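Local coordinates for malonyl CoA-ACP transacylase (Xanthomonas oryzae pv. oryzae, PDB 3K89), which probably transfers the malonyl group from malonyl-CoA to the thiol of holo-acyl carrier protein, the step that supplies malonyl-ACP for fatty acid synthesis, at residues 155-160 with 204-209; 163-168 with 287-292; 231-236 with 255-260. One frame throughout, in Å; residues are numbered along the deposited sequence.

Contact 1 of 3, residues 155-160 with 204-209; sequences SQVVVP and TPLMRD
Val157 lays its CG1 methyl against the ring of Pro205, 3.7 Å from Pro205 CD, where the approach to strand 158-165 of the small ferredoxin-like subdomain of the acyltransferase fold runs past the turn leading into helix 208-219. The interface illustrates how a strand can pack on the turn before a helix through apolar groups alone, since no hydrogen bond joins 155-160 to 204-209. Val157 and Val159, two residues apart, both direct their side chains at this turn. CG1 of Val157 stands anti to the backbone N (chi1 169°), which carries it over the proline, while CG2 slides past Leu206 and comes within 4.2 Å of Leu206 CD2. Val159 meets Pro205 differently, tip to tip, with its CG2 3.7 Å from Pro205 CD. That one ring carbon is therefore touched by a methyl from each valine. The same Val159 CG2 lies across the Thr204 side chain, 3.8 Å from Thr204 CB.

The polar end of Thr204 is occupied within its own loop. Its OG1 accepts from the backbone N of Leu206, forming an ST turn, and is also hydrogen-bonded to Pro201 O. These bonds fix the rotation of the threonine, whose methyl and CB are then what Val159 meets. Thr204 directly follows His203, a predicted active-site residue, and their side chains are about 5 Å apart, although the contact as a whole sits at the surface. Val159 bonds through its backbone to Gly172 of neighbouring strand 168-172, and Val157, just before its strand, to Asp174. A short 3-10 segment, 205-207, then leads into the helix, with Met207 as N-cap residue and Met207 N bonded to Thr204 O at 3.0 Å.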
# COMPACT_ATOMS: atom_id res chain seq x y z
N SER A 155 8.52 10.94 25.97
CA SER A 155 9.58 11.57 25.18
C SER A 155 9.84 10.82 23.88
O SER A 155 10.79 11.14 23.16
CB SER A 155 10.88 11.63 25.98
OG SER A 155 10.73 12.48 27.10
N GLN A 156 9.01 9.83 23.59
CA GLN A 156 9.18 9.01 22.40
C GLN A 156 8.00 9.24 21.45
O GLN A 156 7.20 10.15 21.68
CB GLN A 156 9.32 7.53 22.78
CG GLN A 156 10.62 7.25 23.55
CD GLN A 156 10.70 5.81 24.01
OE1 GLN A 156 9.80 5.32 24.69
NE2 GLN A 156 11.78 5.13 23.67
N VAL A 157 7.90 8.42 20.41
CA VAL A 157 6.87 8.61 19.39
C VAL A 157 5.94 7.41 19.33
O VAL A 157 6.39 6.27 19.20
CB VAL A 157 7.52 8.87 17.99
CG1 VAL A 157 6.44 8.80 16.87
CG2 VAL A 157 8.24 10.22 17.98
N VAL A 158 4.64 7.66 19.47
CA VAL A 158 3.63 6.67 19.12
C VAL A 158 2.42 7.41 18.59
O VAL A 158 1.87 8.29 19.26
CB VAL A 158 3.28 5.68 20.28
CG1 VAL A 158 2.82 6.43 21.54
CG2 VAL A 158 2.23 4.64 19.83
N VAL A 159 2.03 7.08 17.37
CA VAL A 159 0.99 7.82 16.67
C VAL A 159 0.17 6.86 15.81
O VAL A 159 0.63 5.77 15.48
CB VAL A 159 1.60 8.92 15.72
CG1 VAL A 159 2.30 10.06 16.49
CG2 VAL A 159 2.53 8.31 14.65
N PRO A 160 -1.07 7.26 15.45
CA PRO A 160 -1.77 6.53 14.39
C PRO A 160 -0.94 6.56 13.10
O PRO A 160 -0.45 7.63 12.69
CB PRO A 160 -3.08 7.31 14.21
CG PRO A 160 -2.87 8.63 14.88
CD PRO A 160 -1.87 8.38 15.99
N THR A 204 5.00 7.39 10.54
CA THR A 204 5.21 8.05 11.84
C THR A 204 6.35 9.07 11.71
O THR A 204 7.14 9.02 10.77
CB THR A 204 5.66 7.03 12.92
OG1 THR A 204 7.04 6.69 12.71
CG2 THR A 204 4.80 5.78 12.89
N PRO A 205 6.46 9.99 12.68
CA PRO A 205 7.56 10.96 12.67
C PRO A 205 8.97 10.37 12.56
O PRO A 205 9.90 11.09 12.17
CB PRO A 205 7.39 11.68 14.02
CG PRO A 205 5.90 11.68 14.22
CD PRO A 205 5.41 10.35 13.66
N LEU A 206 9.16 9.09 12.89
CA LEU A 206 10.49 8.49 12.80
C LEU A 206 10.97 8.40 11.34
O LEU A 206 12.15 8.16 11.08
CB LEU A 206 10.55 7.11 13.48
CG LEU A 206 10.26 7.06 15.00
CD1 LEU A 206 10.43 5.65 15.51
CD2 LEU A 206 11.08 8.05 15.81
N MET A 207 10.04 8.59 10.40
CA MET A 207 10.37 8.53 8.98
C MET A 207 10.65 9.91 8.39
O MET A 207 10.80 10.03 7.17
CB MET A 207 9.18 7.94 8.21
CG MET A 207 8.84 6.49 8.53
SD MET A 207 10.14 5.32 8.04
CE MET A 207 10.90 4.97 9.64
N ARG A 208 10.72 10.96 9.22
CA ARG A 208 10.82 12.32 8.66
C ARG A 208 12.06 12.53 7.79
O ARG A 208 11.97 13.10 6.70
CB ARG A 208 10.70 13.39 9.75
CG ARG A 208 10.70 14.82 9.24
CD ARG A 208 9.45 15.12 8.42
NE ARG A 208 9.54 16.43 7.77
CZ ARG A 208 10.14 16.65 6.60
NH1 ARG A 208 10.71 15.66 5.93
NH2 ARG A 208 10.16 17.88 6.10
N ASP A 209 13.22 12.06 8.26
CA ASP A 209 14.46 12.21 7.51
C ASP A 209 14.51 11.30 6.28
O ASP A 209 14.99 11.72 5.22
CB ASP A 209 15.67 11.99 8.42
CG ASP A 209 15.84 13.10 9.44
OD1 ASP A 209 15.51 14.27 9.12
OD2 ASP A 209 16.31 12.81 10.56

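Contact 2 of 3, residues 163-168 with 287-292; sequences FNSPGQ and IKRIDK
A classic beta bulge and the type II turn that follows it, at the end of strand 158-165 in the small subdomain, abut the last turn of helix 282-290, so that Ser165 and Pro166 meet Arg289 and Ile290. In the bulge, Asn164 N and Ser165 N both donate to Gln168 O. The turn from Ser165 to Gln168 is closed by Gln168 N to Ser165 O at 2.9 Å, and it presents Pro166, with its ring and carbonyl, to the helix.

Arg289 leaves the helix with CG anti to the backbone N (chi1 -174°) and then bends at chi2, which brings its aliphatic part beside the turn: Arg289 CG is 3.5 Å from Ser165 OG. The same carbon lies equally near Pro166 O. That carbonyl oxygen sits over one face of the guanidinium, 3.5 Å above its plane and displaced toward the rim, rather than lying in line with a guanidinium N-H, and Pro166 CB reaches the NH1 and NH2 end at about 4.0 Å. Ile290 supplies the apolar part. Its side chain runs at about a right angle to that of Pro166, with Ile290 CG1 4.0 Å from Pro166 CD and also touching Ser165 CB, while Ile290 CD1 extends to within 3.4 Å of Asn164 O. Val263 of helix 259-268 packs on Ile290 as well, and Asn164 lies near the bound glycerol.

No hydrogen bond spans the two segments. The helix end is fitted to the turn by carbon contacts and by a carbonyl set over the guanidinium; the negative end of that carbonyl dipole probably interacts favourably with the arginine charge, although without the directional hold of a hydrogen bond.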
# COMPACT_ATOMS: atom_id res chain seq x y z
N PHE A 163 -5.16 4.79 9.16
CA PHE A 163 -6.61 4.73 9.38
C PHE A 163 -7.16 3.78 8.32
O PHE A 163 -7.39 4.20 7.18
CB PHE A 163 -7.24 6.13 9.28
CG PHE A 163 -6.78 7.05 10.38
CD1 PHE A 163 -7.37 7.01 11.64
CD2 PHE A 163 -5.73 7.96 10.15
CE1 PHE A 163 -6.94 7.86 12.66
CE2 PHE A 163 -5.28 8.80 11.16
CZ PHE A 163 -5.89 8.76 12.42
N ASN A 164 -7.32 2.50 8.68
CA ASN A 164 -7.64 1.45 7.70
C ASN A 164 -9.11 1.18 7.46
O ASN A 164 -9.49 0.90 6.35
CB ASN A 164 -6.85 0.16 7.97
CG ASN A 164 -5.40 0.30 7.60
OD1 ASN A 164 -5.07 1.14 6.75
ND2 ASN A 164 -4.53 -0.50 8.21
N SER A 165 -9.91 1.24 8.52
CA SER A 165 -11.36 1.15 8.39
C SER A 165 -11.92 1.59 9.73
O SER A 165 -11.17 1.71 10.69
CB SER A 165 -11.81 -0.27 8.07
OG SER A 165 -11.68 -1.14 9.18
N PRO A 166 -13.23 1.85 9.81
CA PRO A 166 -13.75 2.00 11.16
C PRO A 166 -13.43 0.72 11.92
O PRO A 166 -13.57 -0.38 11.37
CB PRO A 166 -15.26 2.19 10.93
CG PRO A 166 -15.35 2.75 9.54
CD PRO A 166 -14.26 2.06 8.78
N GLY A 167 -12.90 0.84 13.13
CA GLY A 167 -12.49 -0.34 13.90
C GLY A 167 -11.20 -1.04 13.47
O GLY A 167 -10.93 -2.18 13.89
N GLN A 168 -10.42 -0.41 12.59
CA GLN A 168 -9.03 -0.81 12.40
C GLN A 168 -8.11 0.39 12.26
O GLN A 168 -8.18 1.13 11.27
CB GLN A 168 -8.79 -1.78 11.23
CG GLN A 168 -7.30 -2.23 11.25
CD GLN A 168 -6.85 -3.12 10.10
OE1 GLN A 168 -7.53 -4.08 9.70
NE2 GLN A 168 -5.65 -2.85 9.60
N ILE A 287 -12.29 -2.26 2.52
CA ILE A 287 -13.31 -1.56 1.74
C ILE A 287 -14.71 -2.01 2.18
O ILE A 287 -15.59 -1.17 2.35
CB ILE A 287 -13.10 -1.77 0.22
CG1 ILE A 287 -11.87 -0.98 -0.26
CG2 ILE A 287 -14.33 -1.28 -0.57
CD1 ILE A 287 -11.29 -1.47 -1.58
N LYS A 288 -14.89 -3.32 2.37
CA LYS A 288 -16.19 -3.87 2.81
C LYS A 288 -16.61 -3.32 4.18
O LYS A 288 -17.81 -3.21 4.47
CB LYS A 288 -16.17 -5.40 2.83
CG LYS A 288 -15.99 -6.04 1.45
CD LYS A 288 -16.22 -7.54 1.49
CE LYS A 288 -15.11 -8.31 0.76
NZ LYS A 288 -14.63 -7.67 -0.50
N ARG A 289 -15.63 -2.99 5.01
CA ARG A 289 -15.90 -2.41 6.33
C ARG A 289 -16.16 -0.90 6.25
O ARG A 289 -16.95 -0.36 7.03
CB ARG A 289 -14.76 -2.73 7.31
CG ARG A 289 -14.98 -2.30 8.76
CD ARG A 289 -16.13 -3.06 9.43
NE ARG A 289 -16.49 -2.46 10.72
CZ ARG A 289 -17.25 -1.38 10.85
NH1 ARG A 289 -17.75 -0.78 9.78
NH2 ARG A 289 -17.52 -0.90 12.06
N ILE A 290 -15.51 -0.23 5.31
CA ILE A 290 -15.65 1.21 5.13
C ILE A 290 -17.01 1.58 4.52
O ILE A 290 -17.70 2.50 4.99
CB ILE A 290 -14.50 1.78 4.25
CG1 ILE A 290 -13.16 1.64 4.99
CG2 ILE A 290 -14.74 3.25 3.92
CD1 ILE A 290 -11.93 1.61 4.07
N ASP A 291 -17.40 0.85 3.49
CA ASP A 291 -18.62 1.17 2.76
C ASP A 291 -19.21 -0.12 2.21
O ASP A 291 -18.74 -0.67 1.21
CB ASP A 291 -18.33 2.18 1.65
CG ASP A 291 -19.60 2.66 0.94
OD1 ASP A 291 -20.63 1.94 0.97
OD2 ASP A 291 -19.54 3.74 0.33
N LYS A 292 -20.27 -0.58 2.88
CA LYS A 292 -20.85 -1.89 2.61
C LYS A 292 -21.55 -2.00 1.25
O LYS A 292 -21.88 -3.10 0.80
CB LYS A 292 -21.83 -2.25 3.73
CG LYS A 292 -21.18 -2.53 5.07
CD LYS A 292 -22.21 -2.61 6.20
CE LYS A 292 -22.80 -4.00 6.32
NZ LYS A 292 -23.93 -4.04 7.29

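Contact 3 of 3, residues 231-236 with 255-260; sequences VQNVDA and LPVQWT
Asn233 and Gln258 supply the direct hydrogen bond between the segments: Gln258 N donates to Asn233 O at 3.0 Å, with an N-H...O angle of 155° and the donor tilted 23° from the carbonyl plane. A water lies 2.8 Å from Val234 O and 2.7 Å from Pro256 O, placed to donate to both, although with more acceptors in reach than protons neither bond is settled.

Toward 255-260 the Asn233 amide makes van der Waals contacts. Its side chain runs beside Val257, pointing the same way, with Asn233 OD1 3.8 Å from Val257 CG1. Asn233 ND2 lies at the Trp259 ring edge, in the ring plane and 4.0 Å from Trp259 CE3, the amide plane 85° to the indole. Both polar ends are held in the strand-turn-helix region whose sequence fits a nucleophile elbow: OD1 accepts from Ser94 N and ND2 donates to Gly92 O. Ser94 is the predicted active-site serine, so Asn233 probably helps position this loop. Leu255 O receives a weak hydrogen bond from His203, the other predicted active-site residue.

Apolar packing joins the Val234 and Leu255 side chains, which pass at a slant, Val234 CG2 lying 3.8 Å from Leu255 CD1.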
# COMPACT_ATOMS: atom_id res chain seq x y z
N VAL A 231 -5.83 9.03 -6.25
CA VAL A 231 -6.20 9.56 -4.93
C VAL A 231 -5.12 9.16 -3.92
O VAL A 231 -4.92 7.96 -3.69
CB VAL A 231 -7.58 9.01 -4.50
CG1 VAL A 231 -7.94 9.55 -3.12
CG2 VAL A 231 -8.64 9.38 -5.53
N GLN A 232 -4.42 10.15 -3.36
CA GLN A 232 -3.21 9.90 -2.55
C GLN A 232 -3.52 9.82 -1.06
O GLN A 232 -4.46 10.43 -0.56
CB GLN A 232 -2.16 10.94 -2.88
CG GLN A 232 -1.59 10.70 -4.29
CD GLN A 232 -0.37 11.53 -4.60
OE1 GLN A 232 0.78 11.18 -4.22
NE2 GLN A 232 -0.57 12.60 -5.35
N ASN A 233 -2.74 9.01 -0.35
CA ASN A 233 -3.00 8.65 1.05
C ASN A 233 -2.91 9.78 2.05
O ASN A 233 -3.56 9.73 3.10
CB ASN A 233 -1.96 7.61 1.55
CG ASN A 233 -2.06 6.21 0.88
OD1 ASN A 233 -1.12 5.43 1.01
ND2 ASN A 233 -3.18 5.87 0.25
N VAL A 234 -2.04 10.76 1.81
CA VAL A 234 -1.76 11.73 2.87
C VAL A 234 -3.02 12.55 3.19
O VAL A 234 -3.25 12.91 4.34
CB VAL A 234 -0.54 12.63 2.54
CG1 VAL A 234 -0.80 13.55 1.33
CG2 VAL A 234 -0.13 13.45 3.78
N ASP A 235 -3.83 12.81 2.17
CA ASP A 235 -4.99 13.67 2.35
C ASP A 235 -6.23 13.24 1.56
O ASP A 235 -7.21 14.00 1.48
CB ASP A 235 -4.61 15.12 2.01
CG ASP A 235 -4.16 15.30 0.57
OD1 ASP A 235 -3.96 16.46 0.16
OD2 ASP A 235 -4.03 14.29 -0.16
N ALA A 236 -6.17 12.04 0.99
CA ALA A 236 -7.31 11.47 0.27
C ALA A 236 -7.75 12.39 -0.87
O ALA A 236 -8.96 12.54 -1.13
CB ALA A 236 -8.46 11.16 1.24
N LEU A 255 3.39 10.71 7.65
CA LEU A 255 2.02 11.00 8.09
C LEU A 255 1.11 9.79 7.90
O LEU A 255 1.42 8.89 7.13
CB LEU A 255 1.49 12.24 7.35
CG LEU A 255 2.20 13.55 7.71
CD1 LEU A 255 1.74 14.68 6.82
CD2 LEU A 255 2.00 13.91 9.19
N PRO A 256 -0.02 9.74 8.63
CA PRO A 256 -0.88 8.57 8.56
C PRO A 256 -1.49 8.31 7.20
O PRO A 256 -1.87 9.25 6.49
CB PRO A 256 -1.99 8.84 9.61
CG PRO A 256 -1.74 10.15 10.17
CD PRO A 256 -0.43 10.70 9.68
N VAL A 257 -1.58 7.04 6.84
CA VAL A 257 -2.31 6.64 5.63
C VAL A 257 -3.79 6.81 5.90
O VAL A 257 -4.34 6.18 6.79
CB VAL A 257 -1.99 5.17 5.26
CG1 VAL A 257 -2.94 4.61 4.19
CG2 VAL A 257 -0.57 5.05 4.78
N GLN A 258 -4.44 7.67 5.12
CA GLN A 258 -5.88 7.91 5.29
C GLN A 258 -6.64 6.95 4.38
O GLN A 258 -7.22 7.35 3.36
CB GLN A 258 -6.22 9.38 4.92
CG GLN A 258 -5.43 10.46 5.72
CD GLN A 258 -5.78 10.54 7.19
OE1 GLN A 258 -5.01 11.11 7.98
NE2 GLN A 258 -6.94 10.01 7.58
N TRP A 259 -6.58 5.65 4.70
CA TRP A 259 -7.16 4.66 3.78
C TRP A 259 -8.69 4.79 3.76
O TRP A 259 -9.29 4.82 2.69
CB TRP A 259 -6.69 3.22 4.07
CG TRP A 259 -7.22 2.29 2.99
CD1 TRP A 259 -8.17 1.28 3.12
CD2 TRP A 259 -6.89 2.35 1.60
NE1 TRP A 259 -8.41 0.72 1.88
CE2 TRP A 259 -7.63 1.34 0.94
CE3 TRP A 259 -6.00 3.15 0.85
CZ2 TRP A 259 -7.54 1.12 -0.44
CZ3 TRP A 259 -5.89 2.92 -0.52
CH2 TRP A 259 -6.67 1.91 -1.16
N THR A 260 -9.29 4.91 4.94
CA THR A 260 -10.74 5.15 5.02
C THR A 260 -11.13 6.36 4.17
O THR A 260 -12.05 6.27 3.36
CB THR A 260 -11.19 5.31 6.47
OG1 THR A 260 -10.94 4.08 7.14
CG2 THR A 260 -12.70 5.62 6.57
O HOH W 1 -2.37 11.92 6.80

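The three contacts show how chemistry can follow position within one fold. Contact 1 lies at the surface and is apolar, whereas contacts 2 and 3 are partly buried. Contact 2 combines carbon packing with a carbonyl over a guanidinium, and contact 3 alone among them has a direct hydrogen bond across its segments, with a water placed to bridge them. Contacts 1 and 2 use the two ends of strand 158-165, with centres about 24 Å apart. Strand 257-258 of contact 3 pairs beside that strand: Phe163 N lies 2.9 Å from Val257 O, a probable hydrogen bond, and Pro160 packs on Pro256. Contact 3 thus borders both others.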